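Local coordinates for protein ammonium transporter (Kuenenia stuttgartiensis, PDB 6EU6) that probably senses ammonium at the membrane through an ammonium-transporter domain and passes the signal to a histidine kinase, at residues L254-A259 / L302-E307; G308-T313 / S321-H326. All coordinates share one frame; numbering follows the deposited sequence.

Contact 1: residues L254-A259 / L302-E307. With LMT (dodecyl-beta-D-maltoside), chain E.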
loop_
_atom_site.group_PDB
_atom_site.type_symbol
_atom_site.label_atom_id
_atom_site.label_comp_id
_atom_site.label_asym_id
_atom_site.label_seq_id
_atom_site.Cartn_x
_atom_site.Cartn_y
_atom_site.Cartn_z
ATOM N N LEU A 254 -0.485 -12.469 -22.934
ATOM C CA LEU A 254 0.264 -11.691 -23.877
ATOM C C LEU A 254 0.396 -12.508 -25.142
ATOM O O LEU A 254 0.224 -11.961 -26.218
ATOM C CB LEU A 254 1.675 -11.324 -23.418
ATOM C CG LEU A 254 1.765 -10.289 -22.283
ATOM C CD1 LEU A 254 3.228 -10.226 -21.831
ATOM C CD2 LEU A 254 1.154 -8.967 -22.803
ATOM N N ILE A 255 0.669 -13.800 -25.006
ATOM C CA ILE A 255 0.893 -14.620 -26.184
ATOM C C ILE A 255 -0.391 -14.797 -27.001
ATOM O O ILE A 255 -0.357 -14.541 -28.174
ATOM C CB ILE A 255 1.572 -15.947 -25.834
ATOM C CG1 ILE A 255 2.969 -15.670 -25.334
ATOM C CG2 ILE A 255 1.600 -16.886 -27.047
ATOM C CD1 ILE A 255 3.489 -16.808 -24.528
ATOM N N PHE A 256 -1.484 -15.227 -26.358
ATOM C CA PHE A 256 -2.766 -15.513 -26.965
ATOM C C PHE A 256 -3.388 -14.256 -27.575
ATOM O O PHE A 256 -4.003 -14.323 -28.641
ATOM C CB PHE A 256 -3.711 -16.094 -25.902
ATOM C CG PHE A 256 -5.129 -16.367 -26.381
ATOM C CD1 PHE A 256 -5.397 -17.461 -27.179
ATOM C CD2 PHE A 256 -6.190 -15.547 -25.998
ATOM C CE1 PHE A 256 -6.702 -17.739 -27.595
ATOM C CE2 PHE A 256 -7.493 -15.797 -26.441
ATOM C CZ PHE A 256 -7.746 -16.907 -27.239
ATOM N N ILE A 257 -3.297 -13.125 -26.865
ATOM C CA ILE A 257 -3.863 -11.902 -27.353
ATOM C C ILE A 257 -3.098 -11.392 -28.595
ATOM O O ILE A 257 -3.764 -10.870 -29.499
ATOM C CB ILE A 257 -3.931 -10.777 -26.301
ATOM C CG1 ILE A 257 -4.895 -11.138 -25.153
ATOM C CG2 ILE A 257 -4.429 -9.489 -26.928
ATOM C CD1 ILE A 257 -4.670 -10.287 -23.877
ATOM N N TYR A 258 -1.748 -11.501 -28.627
ATOM C CA TYR A 258 -0.906 -11.106 -29.794
ATOM C C TYR A 258 -1.264 -12.002 -30.969
ATOM O O TYR A 258 -1.658 -11.527 -32.036
ATOM C CB TYR A 258 0.616 -11.199 -29.499
ATOM C CG TYR A 258 1.513 -10.516 -30.547
ATOM C CD1 TYR A 258 1.398 -9.153 -30.815
ATOM C CD2 TYR A 258 2.474 -11.243 -31.271
ATOM C CE1 TYR A 258 2.203 -8.531 -31.773
ATOM C CE2 TYR A 258 3.277 -10.629 -32.231
ATOM C CZ TYR A 258 3.132 -9.268 -32.472
ATOM O OH TYR A 258 3.906 -8.632 -33.405
ATOM N N ALA A 259 -1.200 -13.302 -30.742
ATOM C CA ALA A 259 -1.483 -14.253 -31.803
ATOM C C ALA A 259 -2.888 -14.033 -32.472
ATOM O O ALA A 259 -3.017 -14.218 -33.660
ATOM C CB ALA A 259 -1.336 -15.672 -31.273
ATOM N N LEU A 302 -8.640 -19.003 -20.884
ATOM C CA LEU A 302 -10.064 -19.294 -20.806
ATOM C C LEU A 302 -10.842 -18.066 -20.341
ATOM O O LEU A 302 -12.032 -17.854 -20.728
ATOM C CB LEU A 302 -10.365 -20.449 -19.883
ATOM C CG LEU A 302 -9.853 -21.820 -20.345
ATOM C CD1 LEU A 302 -10.220 -22.897 -19.344
ATOM C CD2 LEU A 302 -10.542 -22.130 -21.637
ATOM N N ALA A 303 -10.209 -17.246 -19.505
ATOM C CA ALA A 303 -10.924 -16.075 -18.981
ATOM C C ALA A 303 -11.149 -15.018 -20.077
ATOM O O ALA A 303 -12.184 -14.355 -20.117
ATOM C CB ALA A 303 -10.189 -15.478 -17.802
ATOM N N ILE A 304 -10.178 -14.885 -20.980
ATOM C CA ILE A 304 -10.273 -13.959 -22.075
ATOM C C ILE A 304 -11.344 -14.469 -23.075
ATOM O O ILE A 304 -12.088 -13.639 -23.598
ATOM C CB ILE A 304 -8.919 -13.814 -22.792
ATOM C CG1 ILE A 304 -7.953 -13.045 -21.884
ATOM C CG2 ILE A 304 -9.061 -13.092 -24.128
ATOM C CD1 ILE A 304 -6.530 -13.091 -22.424
ATOM N N ILE A 305 -11.422 -15.799 -23.270
ATOM C CA ILE A 305 -12.422 -16.347 -24.172
ATOM C C ILE A 305 -13.778 -16.034 -23.566
ATOM O O ILE A 305 -14.712 -15.552 -24.235
ATOM C CB ILE A 305 -12.204 -17.837 -24.386
ATOM C CG1 ILE A 305 -10.944 -18.016 -25.258
ATOM C CG2 ILE A 305 -13.450 -18.495 -25.039
ATOM C CD1 ILE A 305 -10.362 -19.410 -25.239
ATOM N N ALA A 306 -13.906 -16.335 -22.285
ATOM C CA ALA A 306 -15.113 -16.035 -21.560
ATOM C C ALA A 306 -15.524 -14.596 -21.571
ATOM O O ALA A 306 -16.717 -14.275 -21.759
ATOM C CB ALA A 306 -15.062 -16.569 -20.160
ATOM N N GLU A 307 -14.565 -13.701 -21.396
ATOM C CA GLU A 307 -14.888 -12.297 -21.387
ATOM C C GLU A 307 -15.550 -11.872 -22.724
ATOM O O GLU A 307 -16.560 -11.161 -22.723
ATOM C CB GLU A 307 -13.602 -11.518 -21.200
ATOM C CG GLU A 307 -13.674 -10.048 -21.409
ATOM C CD GLU A 307 -12.272 -9.379 -21.342
ATOM O OE1 GLU A 307 -11.329 -9.691 -22.113
ATOM O OE2 GLU A 307 -12.094 -8.535 -20.459
HETATM C C1B LMT E . 8.023 -0.227 -32.613
HETATM C C2B LMT E . 7.233 0.803 -33.486
HETATM C C3B LMT E . 7.393 0.470 -34.964
HETATM C C4B LMT E . 8.871 0.523 -35.224
HETATM C C5B LMT E . 9.608 -0.531 -34.441
HETATM C C6B LMT E . 11.089 -0.505 -34.856
HETATM O O1B LMT E . 7.484 -1.530 -32.802
HETATM O O2B LMT E . 5.824 0.777 -33.218
HETATM O O3B LMT E . 6.777 1.395 -35.870
HETATM O "O4'" LMT E . 9.119 0.339 -36.623
HETATM O O5B LMT E . 9.389 -0.305 -33.020
HETATM O O6B LMT E . 11.569 0.820 -35.284
HETATM C "C1'" LMT E . 5.537 -4.593 -30.875
HETATM C "C2'" LMT E . 5.162 -3.187 -30.604
HETATM C "C3'" LMT E . 5.656 -2.274 -31.634
HETATM C "C4'" LMT E . 7.115 -2.314 -31.677
HETATM C "C5'" LMT E . 7.568 -3.789 -31.805
HETATM C "C6'" LMT E . 9.074 -3.881 -31.688
HETATM O "O1'" LMT E . 4.999 -5.427 -29.873
HETATM O "O2'" LMT E . 3.770 -3.050 -30.656
HETATM O "O3'" LMT E . 5.306 -0.929 -31.370
HETATM O "O5'" LMT E . 6.952 -4.647 -30.856
HETATM O "O6'" LMT E . 9.652 -3.164 -30.580
HETATM C C1 LMT E . 5.318 -6.828 -30.093
HETATM C C2 LMT E . 4.549 -7.707 -29.095
HETATM C C3 LMT E . 4.981 -9.170 -29.099
HETATM C C4 LMT E . 4.186 -10.037 -28.093
HETATM C C5 LMT E . 5.025 -10.544 -26.914
HETATM C C6 LMT E . 4.831 -11.994 -26.476
HETATM C C7 LMT E . 5.387 -12.190 -25.051
HETATM C C8 LMT E . 6.401 -13.318 -24.898
HETATM C C9 LMT E . 6.963 -13.491 -23.461
HETATM C C10 LMT E . 7.691 -14.863 -23.220
HETATM C C11 LMT E . 8.999 -14.884 -22.357
HETATM C C12 LMT E . 8.960 -15.575 -20.979
#
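The Phe256 ring meets helix 289-312 with its outer rim: Ile304 CG2 lies at the ring edge, practically in the ring plane, with CE2 3.9 Å from that methyl. The neighbouring CZ is 3.9 Å from Ile305 CG1, which approaches obliquely. A second ring, Tyr258, belongs to a different surface of helix 234-261 and is poorly ordered; one face is covered by the alkyl chain of the bound dodecyl maltoside, whose C3 stands 3.7 Å above the ring centre. Phe256 reaches the opposing helix because CG is anti to the backbone N (chi1 177°), which carries the ring toward 302-307. Phe256 and Ile304 lie side by side, pointing opposite ways, whereas the Ile305 side chain is roughly perpendicular to that of Phe256.

Within the ammonium-transporter fold these segments lie on two membrane helices, 234-261 and 289-312; the axes of 254-259 and 302-307 are inclined at 46° and approach to 11.0 Å. Such a separation is bridged by long side chains, and only 177 Å² is buried. Helix 266-280 packs on both partners, touching Ile257 through Ser268 and Ile304 through Ala272.

On that buried side the contact is methyl to methyl: Ile257 CD1 and Ile304 CD1 are 3.7 Å apart, and Ile257 CG1 is equally close to the same methyl. The two isoleucine side chains are set nearly perpendicular. No hydrogen bond joins the segments; their direct contacts are apolar. On the other flank of helix 234-261, Leu254 packs on Val49 of the second subunit, and the detergent is hydrogen-bonded to that subunit too, which places this surface at the trimer interface.

Contact 2: residues G308-T313 / S321-H326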
loop_
_atom_site.group_PDB
_atom_site.type_symbol
_atom_site.label_atom_id
_atom_site.label_comp_id
_atom_site.label_asym_id
_atom_site.label_seq_id
_atom_site.Cartn_x
_atom_site.Cartn_y
_atom_site.Cartn_z
ATOM N N GLY A 308 -14.984 -12.329 -23.851
ATOM C CA GLY A 308 -15.549 -12.068 -25.148
ATOM C C GLY A 308 -16.923 -12.714 -25.376
ATOM O O GLY A 308 -17.802 -12.119 -25.988
ATOM N N PHE A 309 -17.100 -13.920 -24.862
ATOM C CA PHE A 309 -18.382 -14.662 -24.970
ATOM C C PHE A 309 -19.505 -13.930 -24.237
ATOM O O PHE A 309 -20.656 -13.758 -24.725
ATOM C CB PHE A 309 -18.175 -16.072 -24.458
ATOM C CG PHE A 309 -19.385 -16.912 -24.491
ATOM C CD1 PHE A 309 -19.784 -17.524 -25.671
ATOM C CD2 PHE A 309 -20.116 -17.118 -23.350
ATOM C CE1 PHE A 309 -20.935 -18.290 -25.718
ATOM C CE2 PHE A 309 -21.276 -17.877 -23.393
ATOM C CZ PHE A 309 -21.677 -18.455 -24.575
ATOM N N ILE A 310 -19.163 -13.407 -23.089
ATOM C CA ILE A 310 -20.124 -12.762 -22.206
ATOM C C ILE A 310 -20.561 -11.457 -22.868
ATOM O O ILE A 310 -21.733 -11.091 -22.910
ATOM C CB ILE A 310 -19.494 -12.516 -20.816
ATOM C CG1 ILE A 310 -19.354 -13.841 -20.062
ATOM C CG2 ILE A 310 -20.329 -11.480 -20.024
ATOM C CD1 ILE A 310 -18.352 -13.750 -18.912
ATOM N N GLU A 311 -19.579 -10.722 -23.333
ATOM C CA GLU A 311 -19.805 -9.450 -23.959
ATOM C C GLU A 311 -20.581 -9.530 -25.308
ATOM O O GLU A 311 -21.488 -8.762 -25.521
ATOM C CB GLU A 311 -18.481 -8.778 -24.229
ATOM C CG GLU A 311 -18.649 -7.441 -24.926
ATOM C CD GLU A 311 -17.332 -6.894 -25.454
ATOM O OE1 GLU A 311 -16.403 -7.671 -25.663
ATOM O OE2 GLU A 311 -17.258 -5.687 -25.681
ATOM N N LYS A 312 -20.178 -10.431 -26.182
ATOM C CA LYS A 312 -20.596 -10.396 -27.573
ATOM C C LYS A 312 -21.616 -11.495 -27.916
ATOM O O LYS A 312 -22.385 -11.351 -28.832
ATOM C CB LYS A 312 -19.371 -10.573 -28.465
ATOM C CG LYS A 312 -18.420 -9.412 -28.470
ATOM C CD LYS A 312 -17.268 -9.757 -29.381
ATOM C CE LYS A 312 -16.555 -8.491 -29.775
ATOM N NZ LYS A 312 -15.556 -8.267 -28.724
ATOM N N THR A 313 -21.643 -12.591 -27.178
ATOM C CA THR A 313 -22.615 -13.623 -27.414
ATOM C C THR A 313 -23.732 -13.518 -26.406
ATOM O O THR A 313 -24.899 -13.502 -26.808
ATOM C CB THR A 313 -21.996 -15.015 -27.375
ATOM O OG1 THR A 313 -20.912 -15.044 -28.281
ATOM C CG2 THR A 313 -23.011 -16.093 -27.732
ATOM N N SER A 321 -15.241 -6.569 -16.649
ATOM C CA SER A 321 -15.148 -8.010 -16.839
ATOM C C SER A 321 -15.196 -8.786 -15.518
ATOM O O SER A 321 -14.484 -9.773 -15.342
ATOM C CB SER A 321 -13.920 -8.360 -17.655
ATOM O OG SER A 321 -13.910 -7.628 -18.841
ATOM N N ALA A 322 -15.942 -8.255 -14.538
ATOM C CA ALA A 322 -16.085 -8.875 -13.241
ATOM C C ALA A 322 -16.588 -10.331 -13.319
ATOM O O ALA A 322 -16.176 -11.212 -12.548
ATOM C CB ALA A 322 -17.035 -8.085 -12.397
ATOM N N ILE A 323 -17.496 -10.577 -14.262
ATOM C CA ILE A 323 -18.108 -11.929 -14.373
ATOM C C ILE A 323 -17.058 -12.908 -14.856
ATOM O O ILE A 323 -16.836 -13.942 -14.274
ATOM C CB ILE A 323 -19.290 -11.923 -15.338
ATOM C CG1 ILE A 323 -20.374 -10.965 -14.824
ATOM C CG2 ILE A 323 -19.797 -13.352 -15.464
ATOM C CD1 ILE A 323 -21.388 -10.575 -15.933
ATOM N N ALA A 324 -16.333 -12.516 -15.881
ATOM C CA ALA A 324 -15.210 -13.343 -16.326
ATOM C C ALA A 324 -14.126 -13.549 -15.299
ATOM O O ALA A 324 -13.641 -14.680 -15.152
ATOM C CB ALA A 324 -14.605 -12.743 -17.574
ATOM N N VAL A 325 -13.729 -12.494 -14.537
ATOM C CA VAL A 325 -12.587 -12.605 -13.645
ATOM C C VAL A 325 -13.023 -13.488 -12.457
ATOM O O VAL A 325 -12.401 -14.517 -12.121
ATOM C CB VAL A 325 -12.114 -11.224 -13.161
ATOM C CG1 VAL A 325 -11.228 -11.327 -11.942
ATOM C CG2 VAL A 325 -11.425 -10.480 -14.307
ATOM N N HIS A 326 -14.088 -13.040 -11.802
ATOM C CA HIS A 326 -14.515 -13.626 -10.546
ATOM C C HIS A 326 -15.436 -14.896 -10.713
ATOM O O HIS A 326 -15.235 -15.869 -10.031
ATOM C CB HIS A 326 -15.201 -12.570 -9.676
ATOM C CG HIS A 326 -14.361 -11.360 -9.386
ATOM N ND1 HIS A 326 -13.438 -11.321 -8.373
ATOM C CD2 HIS A 326 -14.302 -10.150 -9.992
ATOM C CE1 HIS A 326 -12.840 -10.136 -8.369
ATOM N NE2 HIS A 326 -13.324 -9.425 -9.372
#
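Two consecutive membrane helices of the ammonium-transporter fold, 289-312 and 322-340, meet here beside the turn that joins them, and the second carries His326 of the twin-histidine pair characteristic of this family. His326 ND1 is hydrogen-bonded to His171 ND1, and the two rings meet with their planes about 15° apart. The contact itself lies on a different side of helix 322-340 from that pair; it involves no hydrogen bond and is made by apolar side chains, with one approach to a backbone N.

Ile310 does the touching, through one methyl. Its CD1 is 3.8 Å from Ile323 CG2 and 4.1 Å from Ala324 CB, and it also comes within 3.8 Å of the backbone N of Ala324. The methyl therefore sits over the junction of two successive residues, close to the main chain, with Ala324 CB beside it. Ile310 CG1 is anti to the carbonyl carbon and chi2 is near extended at 161°, giving CD1 the full length of the side chain for this reach. All three residues are buried, although the shared surface is just 119 Å². The nearest CA pair, Ile310 and Ala324, is separated by 7.7 Å.

The connecting turn is itself fastened to both helices: Ile310 makes backbone hydrogen bonds with Ile316, and Asp318 OD2 accepts the N-H of Ile323. Ile316 belongs with Leu314 and Lys315 to the pocket of a bound nonyl maltoside, which itself lies about 8 Å from the Ile310 side chain. At the end of helix 289-312, Glu311 has a lysine for each carboxylate oxygen: OE2 is in a salt bridge with Lys191, while Lys312 NZ meets OE1 at 3.2 Å, approaching from above the carboxylate plane, 55° out of it.

Along the chain from the N terminus, helix 234-261 comes first, and contact 1 brings it to helix 289-312 across 42 intervening residues, most of them helical and including helix 266-280. Contact 2 then closes a much shorter loop, seven non-helical residues between 308-313 and 321-326. The loops are in series and neither encloses the other, but helix 289-312 serves both: 302-307 runs directly into 308-313. Their centres lie 12 Å apart. They also touch directly, through a probable hydrogen bond of 2.6 Å between Glu307 OE2 and Ser321 OG, and by Ala324 CB packing on Glu307 CA. Helices 234-261, 289-312 and 322-340 are thus tied in sequence.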